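Local atomic coordinates of AP endonuclease, family protein 2 (Mycobacterium smegmatis, PDB entry 5TNV), a protein that binds a magnesium ion in a xylose isomerase-like TIM barrel and may act as an endonuclease. Residues A[126-131]-A[184-189]; A[69-74]-A[98-103]; A[88-93]-A[131-136]; A[122-127]-A[177-182]. All blocks are in the same frame, centred on the assembly; numbering follows the deposited sequence.

Contact 1 of 4, residues A[126-131]-A[184-189]; sequences LIDLAP and RTNGIQ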
# COMPACT_ATOMS: atom_id res chain seq x y z
N LEU A 126 -33.83 -15.78 1.13
CA LEU A 126 -32.40 -16.10 0.98
C LEU A 126 -32.00 -17.31 1.82
O LEU A 126 -31.16 -18.11 1.38
CB LEU A 126 -31.55 -14.89 1.28
CG LEU A 126 -31.72 -13.71 0.33
CD1 LEU A 126 -30.93 -12.50 0.83
CD2 LEU A 126 -31.26 -14.05 -1.08
N ILE A 127 -32.59 -17.49 3.01
CA ILE A 127 -32.35 -18.68 3.81
C ILE A 127 -32.83 -19.93 3.09
O ILE A 127 -32.17 -20.96 3.21
CB ILE A 127 -32.92 -18.49 5.22
CG1 ILE A 127 -32.16 -17.42 6.00
CG2 ILE A 127 -32.98 -19.82 5.97
CD1 ILE A 127 -32.80 -16.98 7.30
N ASP A 128 -33.94 -19.87 2.37
CA ASP A 128 -34.34 -21.00 1.55
C ASP A 128 -33.48 -21.23 0.33
O ASP A 128 -33.22 -22.37 -0.02
CB ASP A 128 -35.84 -20.86 1.12
CG ASP A 128 -36.74 -21.25 2.27
OD1 ASP A 128 -36.41 -22.09 3.14
OD2 ASP A 128 -37.85 -20.70 2.30
N LEU A 129 -32.97 -20.17 -0.29
CA LEU A 129 -32.11 -20.31 -1.45
C LEU A 129 -30.72 -20.82 -1.11
O LEU A 129 -30.09 -21.57 -1.90
CB LEU A 129 -31.99 -18.97 -2.22
CG LEU A 129 -33.25 -18.62 -3.03
CD1 LEU A 129 -33.30 -17.14 -3.36
CD2 LEU A 129 -33.29 -19.46 -4.29
N ALA A 130 -30.19 -20.40 0.03
CA ALA A 130 -28.78 -20.67 0.36
C ALA A 130 -28.40 -22.11 0.26
O ALA A 130 -27.39 -22.45 -0.35
CB ALA A 130 -28.49 -20.05 1.71
N PRO A 131 -29.12 -23.09 0.85
CA PRO A 131 -28.65 -24.46 0.77
C PRO A 131 -28.57 -24.99 -0.66
O PRO A 131 -27.75 -25.87 -0.92
CB PRO A 131 -29.71 -25.28 1.56
CG PRO A 131 -30.41 -24.30 2.41
CD PRO A 131 -30.35 -22.99 1.66
N ARG A 184 -31.60 -22.46 11.21
CA ARG A 184 -31.33 -23.74 11.86
C ARG A 184 -32.01 -24.91 11.16
O ARG A 184 -31.42 -25.94 10.87
CB ARG A 184 -31.74 -23.69 13.32
CG ARG A 184 -31.28 -24.88 14.13
CD ARG A 184 -31.98 -25.15 15.41
NE ARG A 184 -31.82 -24.24 16.47
CZ ARG A 184 -32.78 -23.48 17.04
NH1 ARG A 184 -32.38 -22.74 18.04
NH2 ARG A 184 -34.05 -23.40 16.66
N THR A 185 -33.28 -24.73 10.85
CA THR A 185 -34.04 -25.78 10.14
C THR A 185 -33.40 -26.13 8.80
O THR A 185 -33.44 -27.29 8.38
CB THR A 185 -35.47 -25.28 9.94
OG1 THR A 185 -36.01 -25.11 11.25
CG2 THR A 185 -36.31 -26.26 9.12
N ASN A 186 -32.82 -25.16 8.13
CA ASN A 186 -32.16 -25.35 6.85
C ASN A 186 -30.71 -25.77 6.92
O ASN A 186 -30.05 -25.86 5.89
CB ASN A 186 -32.32 -24.11 5.97
CG ASN A 186 -33.72 -23.98 5.42
OD1 ASN A 186 -34.65 -24.71 5.78
ND2 ASN A 186 -33.89 -23.09 4.45
N GLY A 187 -30.23 -26.05 8.13
CA GLY A 187 -28.87 -26.53 8.30
C GLY A 187 -27.81 -25.45 8.12
O GLY A 187 -26.65 -25.83 7.90
N ILE A 188 -28.16 -24.18 8.23
CA ILE A 188 -27.21 -23.09 8.04
C ILE A 188 -27.30 -22.18 9.24
O ILE A 188 -27.98 -22.46 10.23
CB ILE A 188 -27.49 -22.37 6.70
CG1 ILE A 188 -28.79 -21.59 6.67
CG2 ILE A 188 -27.37 -23.32 5.53
CD1 ILE A 188 -28.85 -20.52 5.59
N GLN A 189 -26.59 -21.04 9.20
CA GLN A 189 -26.67 -20.06 10.27
C GLN A 189 -26.88 -18.66 9.72
O GLN A 189 -26.55 -18.37 8.54
CB GLN A 189 -25.44 -20.08 11.17
CG GLN A 189 -25.24 -21.39 11.88
CD GLN A 189 -24.09 -21.35 12.89
OE1 GLN A 189 -23.69 -20.31 13.36
NE2 GLN A 189 -23.62 -22.51 13.25
O HOH W 1 -37.26 -24.09 5.31
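The side-chain amide of Asn186 reaches from the end of helix 169-185 to helix 116-133 and spends both hydrogens of ND2 there. One goes to the backbone oxygen of Ile127, ND2 to O 3.0 Å; the other goes to OD1 of Asp128, also at 3.0 Å. Both acceptors lie close to the amide plane, so the pair fixes the rotation of the group. The acceptors are met less regularly: the donor stands 55° out of the carbonyl plane of Ile127, and it reaches OD1 of Asp128 on the anti side of the carboxylate. A water donates to Asn186 OD1 and to Asp128 OD1, closing a small ring. The same OD1 also takes a bond from NE2 of His182, so one carboxylate oxygen collects three donors. Beneath this polar layer, chi1 of Ile188 (68°) sets CG1 between its N and carbonyl carbon and brings CD1 to Ala130, CD1 to CB 3.9 Å, while CG of Pro131 rests against Asn186, CG to CB 4.0 Å.

What positions Asn186 and Ile188 is the Schellman motif that ends helix 169-185. Gly187, at positive phi, is its C-prime residue, with Ile188 N bonded to Ala183 O and Gly187 N to Arg184 O. From there the chain passes into strand 189-193, and Ile127, Ala130 and Ile188 all pack on Val138, so the two helices meet over strand 137-141 of the barrel wall.

Contact 2 of 4, residues A[69-74]-A[98-103]; sequences IDPTDA and LAISSI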
# COMPACT_ATOMS: atom_id res chain seq x y z
N ILE A 69 -18.05 -16.81 -4.31
CA ILE A 69 -18.58 -15.47 -4.25
C ILE A 69 -19.63 -15.39 -3.16
O ILE A 69 -20.20 -16.41 -2.71
CB ILE A 69 -19.16 -14.99 -5.60
CG1 ILE A 69 -20.46 -15.73 -5.92
CG2 ILE A 69 -18.14 -15.07 -6.69
CD1 ILE A 69 -21.33 -15.08 -6.95
N ASP A 70 -19.91 -14.16 -2.79
CA ASP A 70 -21.07 -13.77 -1.99
C ASP A 70 -21.79 -12.74 -2.85
O ASP A 70 -21.27 -11.67 -3.10
CB ASP A 70 -20.68 -13.22 -0.64
CG ASP A 70 -21.84 -12.80 0.24
OD1 ASP A 70 -22.85 -12.27 -0.28
OD2 ASP A 70 -21.71 -13.02 1.49
N PRO A 71 -22.99 -13.10 -3.39
CA PRO A 71 -23.64 -12.18 -4.34
C PRO A 71 -24.15 -10.90 -3.68
O PRO A 71 -24.51 -9.97 -4.41
CB PRO A 71 -24.81 -13.02 -4.86
CG PRO A 71 -25.16 -13.89 -3.69
CD PRO A 71 -23.80 -14.29 -3.12
N THR A 72 -24.23 -10.88 -2.37
CA THR A 72 -24.92 -9.80 -1.63
C THR A 72 -26.37 -9.75 -2.07
O THR A 72 -26.88 -10.70 -2.66
CB THR A 72 -24.18 -8.45 -1.65
OG1 THR A 72 -24.42 -7.73 -2.90
CG2 THR A 72 -22.71 -8.61 -1.42
N ASP A 73 -27.06 -8.64 -1.76
CA ASP A 73 -28.34 -8.26 -2.32
C ASP A 73 -28.23 -6.98 -3.11
O ASP A 73 -29.26 -6.43 -3.55
CB ASP A 73 -29.44 -8.13 -1.26
CG ASP A 73 -29.17 -7.06 -0.25
OD1 ASP A 73 -28.12 -6.43 -0.34
OD2 ASP A 73 -30.00 -6.86 0.67
N ALA A 74 -27.01 -6.50 -3.40
CA ALA A 74 -26.77 -5.23 -4.09
C ALA A 74 -26.36 -5.42 -5.55
O ALA A 74 -26.07 -4.41 -6.23
CB ALA A 74 -25.71 -4.46 -3.30
N LEU A 98 -17.53 -20.91 -10.38
CA LEU A 98 -17.74 -20.33 -9.07
C LEU A 98 -18.90 -20.99 -8.32
O LEU A 98 -19.74 -21.69 -8.89
CB LEU A 98 -18.01 -18.82 -9.22
CG LEU A 98 -16.80 -18.04 -9.79
CD1 LEU A 98 -17.23 -16.65 -10.24
CD2 LEU A 98 -15.68 -17.92 -8.77
N ALA A 99 -18.93 -20.73 -7.03
CA ALA A 99 -19.98 -21.21 -6.13
C ALA A 99 -20.24 -20.13 -5.07
O ALA A 99 -19.37 -19.30 -4.80
CB ALA A 99 -19.56 -22.53 -5.52
N ILE A 100 -21.43 -20.15 -4.48
CA ILE A 100 -21.82 -19.21 -3.45
C ILE A 100 -21.65 -19.86 -2.07
O ILE A 100 -22.29 -20.87 -1.78
CB ILE A 100 -23.25 -18.72 -3.62
CG1 ILE A 100 -23.35 -17.87 -4.91
CG2 ILE A 100 -23.70 -17.95 -2.43
CD1 ILE A 100 -24.75 -17.52 -5.33
N SER A 101 -20.81 -19.25 -1.21
CA SER A 101 -20.60 -19.73 0.14
C SER A 101 -21.39 -18.97 1.19
O SER A 101 -21.63 -19.51 2.30
CB SER A 101 -19.10 -19.72 0.48
OG SER A 101 -18.52 -18.48 0.15
N SER A 102 -21.80 -17.74 0.92
CA SER A 102 -22.54 -16.91 1.86
C SER A 102 -23.35 -15.89 1.04
O SER A 102 -22.97 -15.59 -0.10
CB SER A 102 -21.58 -16.18 2.81
OG SER A 102 -20.62 -15.41 2.11
N ILE A 103 -24.42 -15.39 1.64
CA ILE A 103 -25.21 -14.33 1.02
C ILE A 103 -25.36 -13.21 2.07
O ILE A 103 -25.99 -13.41 3.10
CB ILE A 103 -26.59 -14.80 0.54
CG1 ILE A 103 -26.47 -15.98 -0.40
CG2 ILE A 103 -27.34 -13.62 -0.07
CD1 ILE A 103 -27.80 -16.62 -0.80
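Ile69 and Ile100 form the parallel bridge between neighbouring strands, and both backbone polar atoms of Ile69 are used in it. Its N donates to Ala99 O at 2.9 Å, and its O accepts from Ser101 N at a longer 3.3 Å, helped by a CA-H...O contact from Ile100. Beyond this point the ladder gives way to side-chain bonding. The backbone O of Ser102 receives a CA-H...O contact from Asp70, CA to O 3.2 Å; it has no hydrogen to offer the nearby carboxylate of Asp70, whose oxygens are satisfied by hydroxyls and a backbone N-H. OD2 receives the hydroxyl of Ser102, OG to OD2 2.7 Å, from above the carboxylate plane, and a second hydroxyl, that of Ser104. OD1 takes the backbone N of Thr72 at 2.9 Å, which makes an Asx turn. A chi1 of -180° extends the side chain of Asp70 away from its own N, where the carboxylate can serve both the next strand and its own loop.

Strands 68-70 and 99-104 are successive parallel strands of the TIM barrel, joined through helix 83-95 in a beta-alpha-beta crossover. Asp70 lies on the barrel's inner side, its side chain about 5 Å from that of the magnesium ligand His252.

On the helix-facing side, Ile69 and Ile100 meet at their CG1 atoms, 3.7 Å apart, beneath Leu93 of helix 83-95, and Pro71 lays its ring across Ile100. The loop that follows is pinned by Thr72: its OG1 donates to Pro71 O and accepts from the N of Ala74, OG1 to N 2.9 Å, an ST turn.

Contact 3 of 4, residues A[88-93]-A[131-136]; sequences EFRTVL and PSFGAT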
# COMPACT_ATOMS: atom_id res chain seq x y z
N GLU A 88 -31.27 -19.93 -14.58
CA GLU A 88 -30.40 -19.30 -15.53
C GLU A 88 -29.10 -18.85 -14.83
O GLU A 88 -27.98 -19.03 -15.33
CB GLU A 88 -31.04 -18.12 -16.21
CG GLU A 88 -32.12 -18.29 -17.18
CD GLU A 88 -32.63 -17.10 -17.94
OE1 GLU A 88 -31.98 -16.12 -17.87
OE2 GLU A 88 -33.71 -17.23 -18.59
N PHE A 89 -29.28 -18.21 -13.67
CA PHE A 89 -28.16 -17.76 -12.86
C PHE A 89 -27.28 -18.91 -12.40
O PHE A 89 -26.06 -18.84 -12.49
CB PHE A 89 -28.74 -16.98 -11.67
CG PHE A 89 -27.67 -16.48 -10.72
CD1 PHE A 89 -27.05 -15.26 -10.91
CD2 PHE A 89 -27.28 -17.22 -9.64
CE1 PHE A 89 -26.05 -14.83 -10.01
CE2 PHE A 89 -26.28 -16.86 -8.77
CZ PHE A 89 -25.64 -15.63 -8.98
N ARG A 90 -27.91 -19.98 -11.90
CA ARG A 90 -27.19 -21.13 -11.41
C ARG A 90 -26.28 -21.70 -12.49
O ARG A 90 -25.13 -22.11 -12.25
CB ARG A 90 -28.12 -22.21 -10.87
CG ARG A 90 -27.49 -23.20 -9.92
CD ARG A 90 -28.49 -24.25 -9.50
NE ARG A 90 -29.78 -23.79 -8.94
CZ ARG A 90 -29.92 -23.41 -7.67
NH1 ARG A 90 -28.91 -23.32 -6.83
NH2 ARG A 90 -31.08 -23.04 -7.20
N THR A 91 -26.79 -21.75 -13.74
CA THR A 91 -26.04 -22.29 -14.86
C THR A 91 -24.78 -21.42 -15.13
O THR A 91 -23.70 -21.97 -15.27
CB THR A 91 -26.90 -22.34 -16.11
OG1 THR A 91 -27.94 -23.28 -15.82
CG2 THR A 91 -26.13 -22.87 -17.30
N VAL A 92 -24.95 -20.09 -15.19
CA VAL A 92 -23.74 -19.28 -15.49
C VAL A 92 -22.78 -19.26 -14.33
O VAL A 92 -21.56 -19.25 -14.57
CB VAL A 92 -24.05 -17.87 -16.02
CG1 VAL A 92 -24.80 -17.94 -17.34
CG2 VAL A 92 -24.80 -17.03 -15.06
N LEU A 93 -23.26 -19.32 -13.09
CA LEU A 93 -22.37 -19.43 -11.94
C LEU A 93 -21.46 -20.65 -12.07
O LEU A 93 -20.23 -20.53 -11.93
CB LEU A 93 -23.26 -19.49 -10.69
CG LEU A 93 -22.50 -19.59 -9.36
CD1 LEU A 93 -21.77 -18.31 -9.04
CD2 LEU A 93 -23.49 -19.99 -8.26
N PRO A 131 -29.12 -23.09 0.85
CA PRO A 131 -28.65 -24.46 0.77
C PRO A 131 -28.57 -24.99 -0.66
O PRO A 131 -27.75 -25.87 -0.92
CB PRO A 131 -29.71 -25.28 1.56
CG PRO A 131 -30.41 -24.30 2.41
CD PRO A 131 -30.35 -22.99 1.66
N SER A 132 -29.41 -24.48 -1.55
CA SER A 132 -29.37 -24.97 -2.92
C SER A 132 -28.04 -24.67 -3.60
O SER A 132 -27.70 -25.37 -4.54
CB SER A 132 -30.52 -24.42 -3.76
OG SER A 132 -30.29 -23.07 -4.18
N PHE A 133 -27.33 -23.65 -3.16
CA PHE A 133 -26.03 -23.27 -3.68
C PHE A 133 -24.88 -23.87 -2.88
O PHE A 133 -23.73 -23.71 -3.26
CB PHE A 133 -25.90 -21.74 -3.67
CG PHE A 133 -26.78 -21.04 -4.70
CD1 PHE A 133 -26.35 -20.95 -6.02
CD2 PHE A 133 -28.00 -20.49 -4.38
CE1 PHE A 133 -27.12 -20.31 -6.94
CE2 PHE A 133 -28.79 -19.86 -5.33
CZ PHE A 133 -28.34 -19.79 -6.62
N GLY A 134 -25.17 -24.50 -1.76
CA GLY A 134 -24.17 -24.98 -0.82
C GLY A 134 -23.68 -23.89 0.15
O GLY A 134 -22.67 -24.07 0.84
N ALA A 135 -24.36 -22.76 0.20
CA ALA A 135 -23.97 -21.69 1.10
C ALA A 135 -24.35 -22.02 2.55
O ALA A 135 -25.37 -22.69 2.80
CB ALA A 135 -24.61 -20.37 0.70
N THR A 136 -23.54 -21.57 3.48
CA THR A 136 -23.73 -21.92 4.90
C THR A 136 -24.10 -20.74 5.78
O THR A 136 -24.36 -20.94 6.97
CB THR A 136 -22.50 -22.65 5.49
OG1 THR A 136 -21.39 -21.74 5.43
CG2 THR A 136 -22.17 -23.91 4.69
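The ring of Phe133 carries the guanidinium of Arg90 over one face, with NH1 standing 3.4 Å above the ring plane near its centre. CZ of Arg90 lies 4.3 Å from the centroid of the Phe133 ring and 19° off its normal, a cation-pi contact in which the two planes are tilted by 33°. The edge of the Phe89 ring is met, in its own plane, by CE1 of Phe133, the nearest pair being Phe89 CE2 and Phe133 CE1 at 4.0 Å. Leu93 CD2 comes to 3.8 Å from Phe133 CD1, obliquely to the ring.

These residues join two outer helices of the TIM barrel, 83-95 and 116-133, which flank strand 99-104. Phe133 belongs to the last turn of its helix, which Gly134 closes in a Schellman motif. Phe89, Leu93 and Phe133 all reach down to Ile100 on that strand, so the aromatic cluster sits between the body of helix 83-95, the C-terminal turn of helix 116-133 and the barrel wall, while the charged end of Arg90 lies toward the outside.

The arginine is held from several directions. Its chain runs out from the helix, then bends at chi3 (-53°), which folds the guanidinium back over Phe133. NE makes a salt bridge with Glu87 on the same helix. The hydroxyl of Ser132 also bonds to Leu129 O, one turn back, and this second-shell link helps to set its direction. Ser132 OG lies near the guanidinium plane and receives both terminal nitrogens end-on, NH1 at 3.0 Å and NH2 at 3.1 Å.

Contact 4 of 4, residues A[122-127]-A[177-182]; sequences DAHRLI and RELGDH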
# COMPACT_ATOMS: atom_id res chain seq x y z
N ASP A 122 -37.44 -11.04 2.48
CA ASP A 122 -36.33 -11.35 1.59
C ASP A 122 -35.27 -12.16 2.30
O ASP A 122 -34.68 -13.08 1.70
CB ASP A 122 -35.78 -10.04 0.98
CG ASP A 122 -36.69 -9.41 -0.03
OD1 ASP A 122 -37.59 -10.07 -0.55
OD2 ASP A 122 -36.46 -8.21 -0.31
N ALA A 123 -34.98 -11.87 3.56
CA ALA A 123 -34.01 -12.66 4.33
C ALA A 123 -34.47 -14.13 4.41
O ALA A 123 -33.68 -15.05 4.22
CB ALA A 123 -33.79 -12.05 5.67
N HIS A 124 -35.77 -14.33 4.71
CA HIS A 124 -36.29 -15.71 4.71
C HIS A 124 -36.12 -16.40 3.36
O HIS A 124 -35.75 -17.57 3.28
CB HIS A 124 -37.76 -15.70 5.14
CG HIS A 124 -38.00 -15.61 6.59
ND1 HIS A 124 -37.63 -16.61 7.45
CD2 HIS A 124 -38.65 -14.63 7.31
CE1 HIS A 124 -38.05 -16.26 8.67
NE2 HIS A 124 -38.66 -15.09 8.60
N ARG A 125 -36.40 -15.65 2.27
CA ARG A 125 -36.22 -16.22 0.93
C ARG A 125 -34.76 -16.64 0.71
O ARG A 125 -34.48 -17.71 0.13
CB ARG A 125 -36.69 -15.27 -0.13
CG ARG A 125 -38.17 -15.10 -0.26
CD ARG A 125 -38.64 -14.28 -1.44
NE ARG A 125 -38.28 -14.95 -2.67
CZ ARG A 125 -38.89 -15.99 -3.22
NH1 ARG A 125 -39.97 -16.47 -2.59
NH2 ARG A 125 -38.42 -16.51 -4.36
N LEU A 126 -33.83 -15.78 1.13
CA LEU A 126 -32.40 -16.10 0.98
C LEU A 126 -32.00 -17.31 1.82
O LEU A 126 -31.16 -18.11 1.38
CB LEU A 126 -31.55 -14.89 1.28
CG LEU A 126 -31.72 -13.71 0.33
CD1 LEU A 126 -30.93 -12.50 0.83
CD2 LEU A 126 -31.26 -14.05 -1.08
N ILE A 127 -32.59 -17.49 3.01
CA ILE A 127 -32.35 -18.68 3.81
C ILE A 127 -32.83 -19.93 3.09
O ILE A 127 -32.17 -20.96 3.21
CB ILE A 127 -32.92 -18.49 5.22
CG1 ILE A 127 -32.16 -17.42 6.00
CG2 ILE A 127 -32.98 -19.82 5.97
CD1 ILE A 127 -32.80 -16.98 7.30
N ARG A 177 -34.17 -13.67 15.89
CA ARG A 177 -34.49 -15.02 16.32
C ARG A 177 -35.34 -15.78 15.34
O ARG A 177 -35.17 -16.97 15.10
CB ARG A 177 -35.18 -15.01 17.69
CG ARG A 177 -34.30 -14.58 18.86
CD ARG A 177 -35.17 -14.30 20.10
NE ARG A 177 -34.43 -14.03 21.27
CZ ARG A 177 -34.94 -13.59 22.39
NH1 ARG A 177 -36.22 -13.32 22.49
NH2 ARG A 177 -34.07 -13.40 23.39
N GLU A 178 -36.31 -15.09 14.75
CA GLU A 178 -37.17 -15.69 13.74
C GLU A 178 -36.35 -16.19 12.56
O GLU A 178 -36.52 -17.31 12.04
CB GLU A 178 -38.21 -14.65 13.28
CG GLU A 178 -39.19 -15.07 12.25
CD GLU A 178 -40.09 -13.91 11.79
OE1 GLU A 178 -40.43 -13.02 12.64
OE2 GLU A 178 -40.31 -14.06 10.57
N LEU A 179 -35.40 -15.35 12.09
CA LEU A 179 -34.50 -15.79 11.03
C LEU A 179 -33.61 -16.93 11.47
O LEU A 179 -33.39 -17.88 10.71
CB LEU A 179 -33.67 -14.59 10.50
CG LEU A 179 -34.49 -13.53 9.76
CD1 LEU A 179 -33.58 -12.30 9.50
CD2 LEU A 179 -35.06 -14.06 8.46
N GLY A 180 -33.10 -16.86 12.69
CA GLY A 180 -32.28 -17.95 13.19
C GLY A 180 -33.02 -19.29 13.24
O GLY A 180 -32.42 -20.34 12.93
N ASP A 181 -34.29 -19.30 13.64
CA ASP A 181 -35.06 -20.54 13.62
C ASP A 181 -35.08 -21.15 12.23
O ASP A 181 -34.91 -22.37 12.04
CB ASP A 181 -36.48 -20.34 14.13
CG ASP A 181 -36.65 -20.00 15.57
OD1 ASP A 181 -35.73 -20.27 16.36
OD2 ASP A 181 -37.73 -19.49 15.91
N HIS A 182 -35.31 -20.31 11.22
CA HIS A 182 -35.38 -20.76 9.81
C HIS A 182 -34.02 -21.27 9.35
O HIS A 182 -33.93 -22.32 8.70
CB HIS A 182 -36.01 -19.67 8.97
CG HIS A 182 -36.35 -20.05 7.57
ND1 HIS A 182 -36.83 -19.10 6.71
CD2 HIS A 182 -36.30 -21.23 6.90
CE1 HIS A 182 -37.06 -19.73 5.54
NE2 HIS A 182 -36.75 -20.99 5.64
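His124 and His182 swing their rings toward each other from neighbouring helices by different first torsions: in His182 CG is turned opposite its own N (chi1 -171°), whereas in His124 it lies beside the N and opposite the carbonyl carbon (chi1 -80°). The rings meet rim to rim with their ND1 atoms 2.7 Å apart, a hydrogen bond in which either nitrogen could be the donor. On its other nitrogen His124 donates to Glu178, NE2 to OE2 2.8 Å, and the carboxylate is taken on its anti side. The two imidazoles thus form the middle of a carboxylate-to-carboxylate chain, with Asp128 at its far end.

Helices 116-133 and 169-185 are neighbours in the outer layer of the TIM barrel, and the short segments here run nearly parallel, 17° apart with axes 10.0 Å from each other. Each imidazole has a methyl group over one face. CD2 of Leu179 stands 3.6 Å from the centroid of the His124 ring, and CG2 of Ile127 lies 3.7 Å from that of His182. Nearer the barrel, CD2 of Leu179 also packs on the CB of Ala123, 3.7 Å away.

Overall arrangement
Followed from the N terminus, the chain first closes contact 2, where strand 99-104 returns beside strand 68-70 after helix 83-95. Contact 3 opens within that loop, on helix 83-95, and closes beyond it at the end of helix 116-133, so contacts 2 and 3 cross. Contacts 1 and 4 both start on helix 116-133 and close on helix 169-185, contact 4 earlier along both helices and contact 1 at their C-terminal ends; both cross contact 3. Backbone hydrogen bonds such as Ser101 O to Thr136 N and Thr136 O to Gln189 N link the strands, while contacts 1, 3 and 4 tie together three neighbouring outer helices, 83-95, 116-133 and 169-185.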